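Local coordinates for 70 kDa protein (PDB 4B2N) that cleaves rubber (latex) oxidatively as a processive dioxygenase that carries two covalently bound c-type hemes, at residues P76-L81 with N454-W459; W445-A451 with P489-W495. The contacts are given in a common frame with arbitrary orientation. Residues are numbered along the deposited sequence.

Contact 1 (P76-L81 with N454-W459); sequences PFVNRL and NLSPSW
R80 lays one face of its guanidinium over the edge of the W459 indole, CZ lying 3.6 Å from CE3, its side chain extended in the mtt rotamer. Its NH1 donates 2.6 Å to O of N454 and, weakly, 3.4 Å to O of S456. The segment P76-L81 is irregular and opens with a cis peptide before P76; its partner leaves a 3-10 turn at L455 and enters a type I turn, S456 to W459, with an ST turn at S456. F77 and V78 run past S456 and L455 (CA-CA 5.0 and 5.1 Å), and V78 N donates to L455 O (2.8 Å, 165°). L455 CD2 packs on R80 CB at 3.8 Å and on L81 CG at 4.3 Å, while P76 CB meets P457 CG at 4.1 Å. An Asx turn, L81 N to N79 OD1 at 3.2 Å, folds the chain around R80. All three cross-segment bonds end on main-chain carbonyls, so one cationic side chain and one backbone NH satisfy the opposing loop.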
loop_
_atom_site.group_PDB
_atom_site.type_symbol
_atom_site.label_atom_id
_atom_site.label_comp_id
_atom_site.label_asym_id
_atom_site.label_seq_id
_atom_site.Cartn_x
_atom_site.Cartn_y
_atom_site.Cartn_z
ATOM N N PRO A 76 7.520 -0.660 30.309
ATOM C CA PRO A 76 7.284 -1.853 31.134
ATOM C C PRO A 76 6.706 -3.062 30.325
ATOM O O PRO A 76 6.176 -3.998 30.927
ATOM C CB PRO A 76 6.247 -1.330 32.147
ATOM C CG PRO A 76 5.402 -0.368 31.318
ATOM C CD PRO A 76 6.343 0.248 30.297
ATOM N N PHE A 77 6.848 -3.078 28.998
ATOM C CA PHE A 77 6.237 -4.162 28.218
ATOM C C PHE A 77 7.028 -5.426 28.371
ATOM O O PHE A 77 8.193 -5.395 28.774
ATOM C CB PHE A 77 6.065 -3.794 26.760
ATOM C CG PHE A 77 5.172 -2.618 26.567
ATOM C CD1 PHE A 77 3.799 -2.750 26.720
ATOM C CD2 PHE A 77 5.716 -1.359 26.255
ATOM C CE1 PHE A 77 2.943 -1.651 26.580
ATOM C CE2 PHE A 77 4.887 -0.266 26.080
ATOM C CZ PHE A 77 3.491 -0.426 26.221
ATOM N N VAL A 78 6.397 -6.548 28.084
ATOM C CA VAL A 78 7.075 -7.822 28.235
ATOM C C VAL A 78 7.103 -8.518 26.872
ATOM O O VAL A 78 6.338 -8.165 25.977
ATOM C CB VAL A 78 6.396 -8.763 29.259
ATOM C CG1 VAL A 78 6.495 -8.209 30.672
ATOM C CG2 VAL A 78 4.975 -9.069 28.832
ATOM N N ASN A 79 8.042 -9.441 26.716
ATOM C CA ASN A 79 8.231 -10.142 25.489
ATOM C C ASN A 79 7.245 -11.285 25.481
ATOM O O ASN A 79 7.331 -12.157 26.357
ATOM C CB ASN A 79 9.639 -10.665 25.418
ATOM C CG ASN A 79 9.862 -11.570 24.235
ATOM O OD1 ASN A 79 9.086 -11.581 23.288
ATOM N ND2 ASN A 79 10.931 -12.309 24.269
ATOM N N ARG A 80 6.342 -11.311 24.501
ATOM C CA ARG A 80 5.551 -12.537 24.264
ATOM C C ARG A 80 5.526 -12.999 22.785
ATOM O O ARG A 80 4.698 -13.866 22.419
ATOM C CB ARG A 80 4.069 -12.393 24.699
ATOM C CG ARG A 80 3.789 -12.362 26.202
ATOM C CD ARG A 80 2.284 -12.475 26.506
ATOM N NE ARG A 80 2.094 -12.724 27.958
ATOM C CZ ARG A 80 1.988 -11.735 28.828
ATOM N NH1 ARG A 80 2.042 -10.462 28.435
ATOM N NH2 ARG A 80 1.842 -11.974 30.085
ATOM N N LEU A 81 6.365 -12.428 21.935
ATOM C CA LEU A 81 6.426 -12.836 20.491
ATOM C C LEU A 81 7.504 -13.890 20.261
ATOM O O LEU A 81 8.602 -13.773 20.866
ATOM C CB LEU A 81 6.749 -11.612 19.611
ATOM C CG LEU A 81 5.757 -10.472 19.683
ATOM C CD1 LEU A 81 6.120 -9.386 18.655
ATOM C CD2 LEU A 81 4.360 -11.057 19.461
ATOM N N ASN A 454 -1.093 -7.621 24.022
ATOM C CA ASN A 454 -0.649 -8.824 24.733
ATOM C C ASN A 454 0.758 -8.648 25.335
ATOM O O ASN A 454 1.162 -9.454 26.181
ATOM C CB ASN A 454 -0.716 -10.059 23.848
ATOM C CG ASN A 454 0.217 -9.967 22.654
ATOM O OD1 ASN A 454 0.953 -10.922 22.370
ATOM N ND2 ASN A 454 0.201 -8.828 21.951
ATOM N N LEU A 455 1.480 -7.598 24.944
ATOM C CA LEU A 455 2.781 -7.309 25.506
ATOM C C LEU A 455 2.718 -6.404 26.758
ATOM O O LEU A 455 3.764 -6.010 27.320
ATOM C CB LEU A 455 3.681 -6.648 24.451
ATOM C CG LEU A 455 3.722 -7.392 23.135
ATOM C CD1 LEU A 455 4.648 -6.618 22.219
ATOM C CD2 LEU A 455 4.215 -8.841 23.346
ATOM N N SER A 456 1.509 -6.026 27.152
ATOM C CA SER A 456 1.339 -5.261 28.387
ATOM C C SER A 456 1.664 -6.121 29.590
ATOM O O SER A 456 1.375 -7.313 29.559
ATOM C CB SER A 456 -0.137 -4.895 28.537
ATOM O OG SER A 456 -0.345 -4.238 29.783
ATOM N N PRO A 457 2.275 -5.534 30.634
ATOM C CA PRO A 457 2.492 -6.420 31.784
ATOM C C PRO A 457 1.173 -6.816 32.473
ATOM O O PRO A 457 1.132 -7.827 33.196
ATOM C CB PRO A 457 3.394 -5.621 32.717
ATOM C CG PRO A 457 3.269 -4.192 32.239
ATOM C CD PRO A 457 2.926 -4.227 30.763
ATOM N N SER A 458 0.104 -6.074 32.195
ATOM C CA SER A 458 -1.201 -6.238 32.860
ATOM C C SER A 458 -2.013 -7.250 32.130
ATOM O O SER A 458 -3.076 -7.594 32.586
ATOM C CB SER A 458 -2.028 -4.936 32.821
ATOM O OG SER A 458 -1.275 -3.754 32.990
ATOM N N TRP A 459 -1.552 -7.712 30.968
ATOM C CA TRP A 459 -2.363 -8.586 30.148
ATOM C C TRP A 459 -2.236 -9.957 30.678
ATOM O O TRP A 459 -1.148 -10.525 30.712
ATOM C CB TRP A 459 -1.907 -8.523 28.666
ATOM C CG TRP A 459 -2.638 -9.340 27.584
ATOM C CD1 TRP A 459 -3.695 -8.906 26.755
ATOM C CD2 TRP A 459 -2.326 -10.691 27.102
ATOM N NE1 TRP A 459 -4.087 -9.889 25.884
ATOM C CE2 TRP A 459 -3.273 -10.973 26.005
ATOM C CE3 TRP A 459 -1.366 -11.674 27.442
ATOM C CZ2 TRP A 459 -3.225 -12.143 25.296
ATOM C CZ3 TRP A 459 -1.353 -12.863 26.733
ATOM C CH2 TRP A 459 -2.263 -13.105 25.678
#

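Contact 2 (W445-A451 with P489-W495); sequences WNSGWWA and PLGPNIW
Five hydrogen bonds join the last two residues of helix 439-446, and the chain from S447 to A451, to the irregular P489-W495. Closest CA pairs are S447 with L490 (4.2 Å), A451 with N493 (4.1 Å) and N446 with I494 (5.2 Å). Two bonds are between backbones: G491 N to N446 O (2.9 Å) and N493 N to A451 O (3.1 Å). Three use side chains: W445 NE1 gives to N493 O (2.9 Å), N493 ND2 to W450 O (3.0 Å), and W495 N to N446 OD1 (3.0 Å). A water joins N446 ND2 and W495 O, 2.8 Å from each. G491, lacking a side chain, lets A451 O approach its CA to 3.3 Å.

Among the aromatics, W445 and W495, both t at chi1, pair edge-to-face: the W495 edge meets the W445 face, six-membered centroids 5.0 Å apart, planes at 82°. W495 CB makes a CH-pi contact, 4.0 Å from the W445 five-membered centroid. Here a helix C-terminus, hydrogen-bonded to an irregular loop, neighbours the heme c #1 site: the W495 side chain lies about 4 Å from that of F301, 5 Å from that of R432 and 7 Å from a bound heme c.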
loop_
_atom_site.group_PDB
_atom_site.type_symbol
_atom_site.label_atom_id
_atom_site.label_comp_id
_atom_site.label_asym_id
_atom_site.label_seq_id
_atom_site.Cartn_x
_atom_site.Cartn_y
_atom_site.Cartn_z
ATOM N N TRP A 445 -7.603 1.400 18.986
ATOM C CA TRP A 445 -6.490 0.652 18.448
ATOM C C TRP A 445 -5.435 0.340 19.523
ATOM O O TRP A 445 -4.978 -0.819 19.664
ATOM C CB TRP A 445 -5.863 1.515 17.329
ATOM C CG TRP A 445 -4.604 0.907 16.806
ATOM C CD1 TRP A 445 -3.347 0.943 17.391
ATOM C CD2 TRP A 445 -4.456 0.147 15.589
ATOM N NE1 TRP A 445 -2.426 0.273 16.602
ATOM C CE2 TRP A 445 -3.055 -0.228 15.502
ATOM C CE3 TRP A 445 -5.343 -0.253 14.566
ATOM C CZ2 TRP A 445 -2.547 -1.004 14.444
ATOM C CZ3 TRP A 445 -4.809 -1.004 13.479
ATOM C CH2 TRP A 445 -3.437 -1.347 13.419
ATOM N N ASN A 446 -4.956 1.398 20.211
ATOM C CA ASN A 446 -3.895 1.334 21.221
ATOM C C ASN A 446 -4.176 0.372 22.366
ATOM O O ASN A 446 -3.255 -0.130 23.013
ATOM C CB ASN A 446 -3.667 2.724 21.804
ATOM C CG ASN A 446 -3.021 3.660 20.802
ATOM O OD1 ASN A 446 -2.529 3.187 19.759
ATOM N ND2 ASN A 446 -2.987 4.977 21.098
ATOM N N SER A 447 -5.447 0.145 22.654
ATOM C CA SER A 447 -5.849 -0.649 23.792
ATOM C C SER A 447 -6.263 -2.060 23.364
ATOM O O SER A 447 -7.102 -2.658 24.028
ATOM C CB SER A 447 -7.049 0.045 24.518
ATOM O OG SER A 447 -8.162 0.147 23.619
ATOM N N GLY A 448 -5.722 -2.611 22.265
ATOM C CA GLY A 448 -6.133 -3.993 21.953
ATOM C C GLY A 448 -5.116 -4.783 21.154
ATOM O O GLY A 448 -3.938 -4.435 21.079
ATOM N N TRP A 449 -5.603 -5.788 20.455
ATOM C CA TRP A 449 -4.725 -6.718 19.752
ATOM C C TRP A 449 -3.927 -5.973 18.668
ATOM O O TRP A 449 -2.732 -6.219 18.458
ATOM C CB TRP A 449 -5.654 -7.843 19.177
ATOM C CG TRP A 449 -4.894 -8.809 18.305
ATOM C CD1 TRP A 449 -4.254 -9.998 18.678
ATOM C CD2 TRP A 449 -4.652 -8.650 16.877
ATOM N NE1 TRP A 449 -3.641 -10.579 17.590
ATOM C CE2 TRP A 449 -3.858 -9.805 16.457
ATOM C CE3 TRP A 449 -4.971 -7.651 15.915
ATOM C CZ2 TRP A 449 -3.419 -9.955 15.128
ATOM C CZ3 TRP A 449 -4.565 -7.829 14.604
ATOM C CH2 TRP A 449 -3.768 -8.950 14.215
ATOM N N TRP A 450 -4.548 -5.018 18.005
ATOM C CA TRP A 450 -3.867 -4.284 16.954
ATOM C C TRP A 450 -2.596 -3.649 17.449
ATOM O O TRP A 450 -1.574 -3.652 16.728
ATOM C CB TRP A 450 -4.832 -3.249 16.369
ATOM C CG TRP A 450 -5.985 -3.959 15.746
ATOM C CD1 TRP A 450 -7.228 -4.223 16.311
ATOM C CD2 TRP A 450 -6.003 -4.598 14.414
ATOM N NE1 TRP A 450 -7.975 -4.984 15.443
ATOM C CE2 TRP A 450 -7.283 -5.237 14.289
ATOM C CE3 TRP A 450 -5.103 -4.644 13.347
ATOM C CZ2 TRP A 450 -7.668 -5.885 13.096
ATOM C CZ3 TRP A 450 -5.462 -5.274 12.186
ATOM C CH2 TRP A 450 -6.720 -5.920 12.067
ATOM N N ALA A 451 -2.628 -3.154 18.703
ATOM C CA ALA A 451 -1.436 -2.489 19.252
ATOM C C ALA A 451 -0.571 -3.518 19.993
ATOM O O ALA A 451 0.298 -3.109 20.715
ATOM C CB ALA A 451 -1.805 -1.275 20.187
ATOM N N PRO A 489 -5.674 -3.271 28.607
ATOM C CA PRO A 489 -4.332 -2.657 28.641
ATOM C C PRO A 489 -3.889 -2.089 27.264
ATOM O O PRO A 489 -4.364 -2.547 26.187
ATOM C CB PRO A 489 -3.435 -3.790 29.075
ATOM C CG PRO A 489 -4.213 -5.070 28.834
ATOM C CD PRO A 489 -5.678 -4.730 28.761
ATOM N N LEU A 490 -3.000 -1.122 27.335
ATOM C CA LEU A 490 -2.397 -0.538 26.146
ATOM C C LEU A 490 -1.222 -1.382 25.649
ATOM O O LEU A 490 -0.487 -1.946 26.438
ATOM C CB LEU A 490 -1.910 0.842 26.393
ATOM C CG LEU A 490 -2.944 1.797 26.982
ATOM C CD1 LEU A 490 -2.351 3.174 26.877
ATOM C CD2 LEU A 490 -4.267 1.789 26.260
ATOM N N GLY A 491 -1.026 -1.437 24.334
ATOM C CA GLY A 491 0.181 -2.097 23.813
ATOM C C GLY A 491 1.202 -1.115 23.274
ATOM O O GLY A 491 0.890 0.098 23.163
ATOM N N PRO A 492 2.372 -1.620 22.852
ATOM C CA PRO A 492 3.464 -0.729 22.408
ATOM C C PRO A 492 3.305 -0.331 20.931
ATOM O O PRO A 492 3.918 0.659 20.540
ATOM C CB PRO A 492 4.707 -1.560 22.693
ATOM C CG PRO A 492 4.232 -2.987 22.481
ATOM C CD PRO A 492 2.856 -2.993 23.034
ATOM N N ASN A 493 2.468 -1.037 20.163
ATOM C CA ASN A 493 2.296 -0.799 18.700
ATOM C C ASN A 493 1.229 0.234 18.469
ATOM O O ASN A 493 0.183 0.020 17.828
ATOM C CB ASN A 493 2.007 -2.095 17.909
ATOM C CG ASN A 493 1.972 -1.864 16.400
ATOM O OD1 ASN A 493 2.816 -1.122 15.833
ATOM N ND2 ASN A 493 0.937 -2.417 15.739
ATOM N N ILE A 494 1.544 1.407 18.974
ATOM C CA ILE A 494 0.664 2.553 19.053
ATOM C C ILE A 494 0.461 3.122 17.655
ATOM O O ILE A 494 1.449 3.329 16.928
ATOM C CB ILE A 494 1.422 3.684 19.847
ATOM C CG1 ILE A 494 1.565 3.273 21.293
ATOM C CG2 ILE A 494 0.638 4.988 19.769
ATOM C CD1 ILE A 494 0.239 2.817 21.882
ATOM N N TRP A 495 -0.778 3.478 17.303
ATOM C CA TRP A 495 -1.011 4.253 16.076
ATOM C C TRP A 495 -0.638 5.709 16.368
ATOM O O TRP A 495 -1.385 6.371 17.073
ATOM C CB TRP A 495 -2.482 4.201 15.707
ATOM C CG TRP A 495 -2.684 4.734 14.291
ATOM C CD1 TRP A 495 -2.535 6.064 13.822
ATOM C CD2 TRP A 495 -2.946 3.931 13.090
ATOM N NE1 TRP A 495 -2.707 6.112 12.456
ATOM C CE2 TRP A 495 -2.941 4.868 11.951
ATOM C CE3 TRP A 495 -3.166 2.560 12.843
ATOM C CZ2 TRP A 495 -3.179 4.444 10.668
ATOM C CZ3 TRP A 495 -3.374 2.140 11.515
ATOM C CH2 TRP A 495 -3.417 3.063 10.461
HETATM O O HOH W 1 -2.005 7.214 19.707
#

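Overall arrangement
The two contacts lie on the same side of the chain's centre, their own centres 11 Å apart, and they touch: S456 OG meets P489 CB at 3.2 Å, F77 CE1 lies 3.4 Å from L490 O, and F77 CE2 is 3.6 Å from P492 CB. Along the chain their segments alternate, 76-81, 445-451, 454-459, then 489-495. The end of helix 439-446 and the loop after it supply one segment to each contact; P489-W495 comes after helix 467-481. Contact 1, about 29 Å from the chain's centre, ties an N-terminal loop to this region; contact 2, about 21 Å out, is more buried. Together they form continuous packing from a partly exposed outer loop to residues near the heme c #1 site.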